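Local coordinates for protein nitrite transporter NirC (Salmonella enterica subsp. enterica serovar Typhimurium, PDB 4FC4) that forms a pentameric channel of the formate/nitrite transporter family that carries nitrite into and out of the cell across the cytoplasmic membrane, at residues N12-R15 against I16-S20; F27-S30 against S31-G35; H83-F86 against L87-V91. All coordinates share one frame; numbering follows the deposited sequence.

Interaction 1 (N12-R15 against I16-S20)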
# COMPACT_ATOMS: atom_id res chain seq x y z
N ASN B 12 -2.37 -25.46 17.69
CA ASN B 12 -3.39 -25.47 16.66
C ASN B 12 -3.77 -26.91 16.19
O ASN B 12 -4.93 -27.22 15.89
CB ASN B 12 -2.90 -24.63 15.51
CG ASN B 12 -4.00 -24.30 14.53
OD1 ASN B 12 -5.13 -23.98 14.91
ND2 ASN B 12 -3.68 -24.38 13.26
N ALA B 13 -2.79 -27.79 16.14
CA ALA B 13 -3.03 -29.12 15.66
C ALA B 13 -3.94 -29.88 16.64
O ALA B 13 -4.88 -30.58 16.19
CB ALA B 13 -1.72 -29.81 15.42
N ALA B 14 -3.67 -29.74 17.95
CA ALA B 14 -4.57 -30.30 19.00
C ALA B 14 -5.99 -29.73 18.94
O ALA B 14 -6.96 -30.46 19.15
CB ALA B 14 -3.97 -30.19 20.43
N ARG B 15 -6.09 -28.45 18.63
CA ARG B 15 -7.38 -27.79 18.46
C ARG B 15 -8.14 -28.33 17.28
O ARG B 15 -9.34 -28.54 17.40
CB ARG B 15 -7.21 -26.27 18.28
CG ARG B 15 -8.52 -25.50 18.35
CD ARG B 15 -8.43 -24.12 17.71
NE ARG B 15 -7.79 -24.08 16.40
CZ ARG B 15 -8.41 -24.28 15.22
NH1 ARG B 15 -9.70 -24.59 15.17
NH2 ARG B 15 -7.73 -24.23 14.07
N ILE B 16 -7.43 -28.52 16.15
CA ILE B 16 -7.99 -29.14 14.95
C ILE B 16 -8.49 -30.56 15.29
O ILE B 16 -9.63 -30.92 14.99
CB ILE B 16 -6.97 -29.16 13.80
CG1 ILE B 16 -6.73 -27.76 13.24
CG2 ILE B 16 -7.40 -30.13 12.68
CD1 ILE B 16 -5.46 -27.67 12.41
N ALA B 17 -7.64 -31.34 15.95
CA ALA B 17 -8.00 -32.64 16.45
C ALA B 17 -9.22 -32.62 17.33
O ALA B 17 -10.07 -33.52 17.21
CB ALA B 17 -6.84 -33.25 17.20
N ARG B 18 -9.33 -31.61 18.22
CA ARG B 18 -10.49 -31.58 19.16
C ARG B 18 -11.73 -31.26 18.36
O ARG B 18 -12.79 -31.87 18.58
CB ARG B 18 -10.31 -30.61 20.36
CG ARG B 18 -9.37 -31.14 21.45
CD ARG B 18 -9.32 -30.29 22.71
NE ARG B 18 -8.89 -28.93 22.40
CZ ARG B 18 -7.62 -28.53 22.35
NH1 ARG B 18 -7.37 -27.29 22.03
NH2 ARG B 18 -6.62 -29.35 22.64
N LEU B 19 -11.56 -30.36 17.40
CA LEU B 19 -12.65 -29.97 16.53
C LEU B 19 -13.18 -31.18 15.74
O LEU B 19 -14.38 -31.40 15.71
CB LEU B 19 -12.23 -28.85 15.62
CG LEU B 19 -13.30 -28.28 14.68
CD1 LEU B 19 -14.39 -27.69 15.54
CD2 LEU B 19 -12.72 -27.22 13.73
N SER B 20 -12.29 -31.94 15.13
CA SER B 20 -12.64 -33.08 14.31
C SER B 20 -13.48 -34.11 15.09
O SER B 20 -14.50 -34.59 14.61
CB SER B 20 -11.36 -33.71 13.76
OG SER B 20 -11.64 -34.85 12.96
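Asn12 and Ile16 meet one turn apart on helix 3-22, both through the main chain and through their side chains. Four successive backbone hydrogen bonds run from the N-H groups of Ile16, Ala17, Arg18 and Leu19 to the carbonyls of Asn12 to Arg15; the first, Ile16 N to Asn12 O, measures 2.8 Å.

The polar side chains add a second layer. Arg15 holds Asn12 side-on, with NE at 3.1 Å and NH2 at 2.7 Å from the single acceptor OD1, which lies at the edge of the guanidinium and in its plane. A bend at chi3 (46°) turns the arginine chain back toward the preceding turn for this grip. Arginine suits the place because its several N-H groups can bind OD1 through NE and NH2 while NH2 also makes a salt bridge with Glu78.

Van der Waals contacts complete the set. Ile16 CD1 lies 3.8 Å from Asn12 ND2, and its CG1 is equally far from Arg15 NH2; the aliphatic chain lies beside the polar pair. One face of the Arg18 guanidinium lies over Ala14 O and Arg15 CA, both toward its rim, and its NH2 is 3.6 Å from Ala14 CB; the small alanine methyl probably lets the flat group settle close to the helix.

Ile16 packs on Phe27 of helix 24-51, His83 of helix 80-93 and Ile104 of helix 98-125, placing helix 3-22 against three neighbours.

Interaction 2 (F27-S30 against S31-G35)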
# COMPACT_ATOMS: atom_id res chain seq x y z
N PHE B 27 -16.32 -28.92 12.17
CA PHE B 27 -15.23 -29.36 11.29
C PHE B 27 -15.57 -29.23 9.80
O PHE B 27 -14.80 -28.67 9.03
CB PHE B 27 -14.72 -30.79 11.59
CG PHE B 27 -13.42 -31.08 10.91
CD1 PHE B 27 -12.21 -30.66 11.47
CD2 PHE B 27 -13.40 -31.66 9.63
CE1 PHE B 27 -11.01 -30.89 10.81
CE2 PHE B 27 -12.20 -31.84 8.96
CZ PHE B 27 -11.00 -31.48 9.56
N TRP B 28 -16.74 -29.74 9.40
CA TRP B 28 -17.12 -29.69 8.00
C TRP B 28 -17.49 -28.33 7.57
O TRP B 28 -17.11 -27.93 6.45
CB TRP B 28 -18.23 -30.69 7.66
CG TRP B 28 -17.69 -32.09 7.71
CD1 TRP B 28 -17.65 -32.93 8.80
CD2 TRP B 28 -17.04 -32.84 6.62
NE1 TRP B 28 -17.06 -34.13 8.48
CE2 TRP B 28 -16.67 -34.15 7.19
CE3 TRP B 28 -16.77 -32.59 5.27
CZ2 TRP B 28 -16.06 -35.15 6.43
CZ3 TRP B 28 -16.16 -33.61 4.51
CH2 TRP B 28 -15.81 -34.85 5.08
N VAL B 29 -18.22 -27.58 8.41
CA VAL B 29 -18.58 -26.21 7.99
C VAL B 29 -17.29 -25.41 7.72
O VAL B 29 -17.10 -24.75 6.70
CB VAL B 29 -19.49 -25.49 9.03
CG1 VAL B 29 -19.63 -24.01 8.70
CG2 VAL B 29 -20.88 -26.10 9.02
N SER B 30 -16.36 -25.55 8.63
CA SER B 30 -15.18 -24.76 8.68
C SER B 30 -14.16 -25.18 7.56
O SER B 30 -13.51 -24.31 6.96
CB SER B 30 -14.65 -24.83 10.12
OG SER B 30 -13.49 -24.07 10.25
N SER B 31 -14.07 -26.48 7.25
CA SER B 31 -13.40 -26.93 6.02
C SER B 31 -14.11 -26.47 4.71
O SER B 31 -13.45 -26.09 3.73
CB SER B 31 -13.34 -28.45 5.99
OG SER B 31 -12.54 -28.92 7.04
N ALA B 32 -15.45 -26.57 4.64
CA ALA B 32 -16.17 -26.09 3.44
C ALA B 32 -15.87 -24.60 3.26
O ALA B 32 -15.70 -24.13 2.13
CB ALA B 32 -17.68 -26.36 3.52
N MET B 33 -15.84 -23.86 4.37
CA MET B 33 -15.55 -22.45 4.31
C MET B 33 -14.21 -22.18 3.59
O MET B 33 -14.13 -21.34 2.71
CB MET B 33 -15.55 -21.82 5.71
CG MET B 33 -16.90 -21.72 6.41
SD MET B 33 -16.71 -20.79 7.97
CE MET B 33 -18.37 -20.24 8.36
N ALA B 34 -13.16 -22.91 3.95
CA ALA B 34 -11.87 -22.65 3.34
C ALA B 34 -11.89 -22.86 1.81
O ALA B 34 -11.31 -22.07 1.09
CB ALA B 34 -10.76 -23.44 3.99
N GLY B 35 -12.55 -23.92 1.34
CA GLY B 35 -12.63 -24.18 -0.09
C GLY B 35 -13.42 -23.09 -0.78
O GLY B 35 -13.04 -22.60 -1.80
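Phe27 and Ser31 face each other across one turn of helix 24-51, a predicted membrane-spanning helix of the formate/nitrite transporter fold. The serine hydroxyl sits over one face of the phenylalanine ring, with OG 3.5 Å from Phe27 CE2. With chi1 at -65°, Ser31 OG stands beside its own backbone N and folds back to the Phe27 carbonyl, forming a hydrogen bond of 3.0 Å between OG and Phe27 O. A small hydroxyl residue suits a buried helix here: its polar end is satisfied within the preceding turn, and a broad aromatic ring can still lie against it.

On another side of the helix, Val29 and Met33 cross at an angle, the methionine chain extended beyond CG so that its CE comes to 4.0 Å from Val29 CG1. These flexible and branched apolar groups face the second subunit, where Val29 packs on Gly244 and Met33 on Tyr245 of that neighbouring chain.

Ser31 O also accepts a hydrogen bond from Asn112 ND2 of helix 98-125. Phe27 O is itself gripped twice: Ser31 N, at 2.9 Å from it, and Ser31 OG approach that oxygen from opposite faces of its carbonyl plane.

Interaction 3 (H83-F86 against L87-V91)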
# COMPACT_ATOMS: atom_id res chain seq x y z
N HIS B 83 -3.06 -27.56 7.06
CA HIS B 83 -3.09 -28.73 7.91
C HIS B 83 -1.87 -29.60 7.72
O HIS B 83 -1.36 -30.19 8.72
CB HIS B 83 -4.41 -29.50 7.76
CG HIS B 83 -5.59 -28.86 8.46
ND1 HIS B 83 -6.70 -29.54 8.76
CD2 HIS B 83 -5.79 -27.55 8.92
CE1 HIS B 83 -7.59 -28.74 9.40
NE2 HIS B 83 -7.03 -27.51 9.50
N THR B 84 -1.35 -29.69 6.48
CA THR B 84 -0.16 -30.56 6.27
C THR B 84 1.01 -30.16 7.19
O THR B 84 1.68 -31.07 7.78
CB THR B 84 0.34 -30.64 4.82
OG1 THR B 84 0.84 -29.37 4.43
CG2 THR B 84 -0.72 -31.11 3.86
N MET B 85 1.26 -28.82 7.29
CA MET B 85 2.25 -28.25 8.24
C MET B 85 1.85 -28.36 9.71
O MET B 85 2.66 -28.84 10.51
CB MET B 85 2.59 -26.79 7.92
CG MET B 85 3.64 -26.14 8.82
SD MET B 85 3.92 -24.42 8.25
CE MET B 85 2.48 -23.56 8.89
N PHE B 86 0.63 -27.96 10.05
CA PHE B 86 0.23 -27.83 11.45
C PHE B 86 0.32 -29.19 12.13
O PHE B 86 0.91 -29.36 13.24
CB PHE B 86 -1.22 -27.26 11.58
CG PHE B 86 -1.36 -25.78 11.28
CD1 PHE B 86 -0.61 -24.81 11.98
CD2 PHE B 86 -2.28 -25.32 10.32
CE1 PHE B 86 -0.77 -23.43 11.71
CE2 PHE B 86 -2.44 -23.95 10.04
CZ PHE B 86 -1.68 -23.01 10.72
N LEU B 87 -0.30 -30.16 11.45
CA LEU B 87 -0.39 -31.50 11.97
C LEU B 87 0.97 -32.15 12.09
O LEU B 87 1.20 -32.92 13.01
CB LEU B 87 -1.36 -32.33 11.14
CG LEU B 87 -2.78 -31.75 11.06
CD1 LEU B 87 -3.68 -32.73 10.33
CD2 LEU B 87 -3.38 -31.50 12.44
N THR B 88 1.89 -31.80 11.20
CA THR B 88 3.23 -32.37 11.24
C THR B 88 3.91 -31.94 12.54
O THR B 88 4.40 -32.81 13.33
CB THR B 88 4.06 -31.93 10.00
OG1 THR B 88 3.58 -32.66 8.85
CG2 THR B 88 5.55 -32.18 10.19
N LEU B 89 3.93 -30.62 12.75
CA LEU B 89 4.46 -30.02 13.96
C LEU B 89 3.75 -30.56 15.18
O LEU B 89 4.38 -30.78 16.21
CB LEU B 89 4.39 -28.46 13.89
CG LEU B 89 5.37 -27.91 12.85
CD1 LEU B 89 5.25 -26.42 12.62
CD2 LEU B 89 6.80 -28.24 13.26
N GLY B 90 2.44 -30.79 15.09
CA GLY B 90 1.68 -31.44 16.19
C GLY B 90 2.18 -32.84 16.53
O GLY B 90 2.40 -33.16 17.72
N VAL B 91 2.40 -33.67 15.50
CA VAL B 91 2.96 -35.03 15.75
C VAL B 91 4.35 -34.90 16.37
O VAL B 91 4.65 -35.54 17.37
CB VAL B 91 2.98 -35.90 14.45
CG1 VAL B 91 3.70 -37.22 14.67
CG2 VAL B 91 1.55 -36.14 13.93
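The contact is a buried turn of helix 80-93 in the formate/nitrite transporter fold, and in it Thr84 and Thr88 are joined through a side chain. The hydroxyl of Thr88 donates to the carbonyl one turn back, with OG1 only 2.7 Å from Thr84 O and almost in line with the carbonyl bond. Its chi1 of -75° places OG1 beside its own backbone N, pointing back down the helix.

Ordinary helical bonds flank it. Leu87 N donates to His83 O at 2.9 Å, and Leu89 N to Met85 O. Gly90 N lies 2.8 Å from its acceptor, Phe86 O. Thr88 N stands apart: it makes a weak bond to Met85 O, three residues back, in a turn where Thr84 O is taken by Thr88 OG1.

Aliphatic parts of the side chains pack one turn apart. Met85 and Leu89 run alongside each other in the same direction, with CG of the methionine 4.1 Å from CD1 of the leucine. Leu87 CD1 reaches to 4.2 Å from His83 CB. Between adjacent residues, Met85 bends at chi3 (77°), and its CE lies above one face of the Phe86 ring, toward its rim.

The polar end of His83 is bound outside the segments, NE2 to Glu78 OE1 and ND1 to Thr108 OG1, which probably fixes the ring's rotation.

Threonine fits position 88 because its hydroxyl is satisfied on Thr84 O within its own helix, while the side chain packs among Met101 of helix 98-125 and Val238 and Leu243 of helix 219-248, all of them apolar.

In the fold
All three contacts are turns of single helices, but their settings differ. Interactions 2 and 3 are buried, whereas interaction 1 is only partly so, with its two arginines exposed. In keeping with this, interaction 1 uses a charged side chain and an amide, while the buried pair turn small hydroxyls onto their own helix carbonyls. Interaction 2 also reaches a subunit boundary; interaction 3 touches no other chain. Ile16 CD1 lies 3.3 Å from His83 NE2, and Ser20 CA is 3.8 Å from Phe27 CD1. Interactions 2 and 3 meet more loosely, through Phe27 and His83. The Glu78 carboxylate holds Arg15 by a salt bridge and His83 by a hydrogen bond, while its backbone is hydrogen-bonded to that of Ser30.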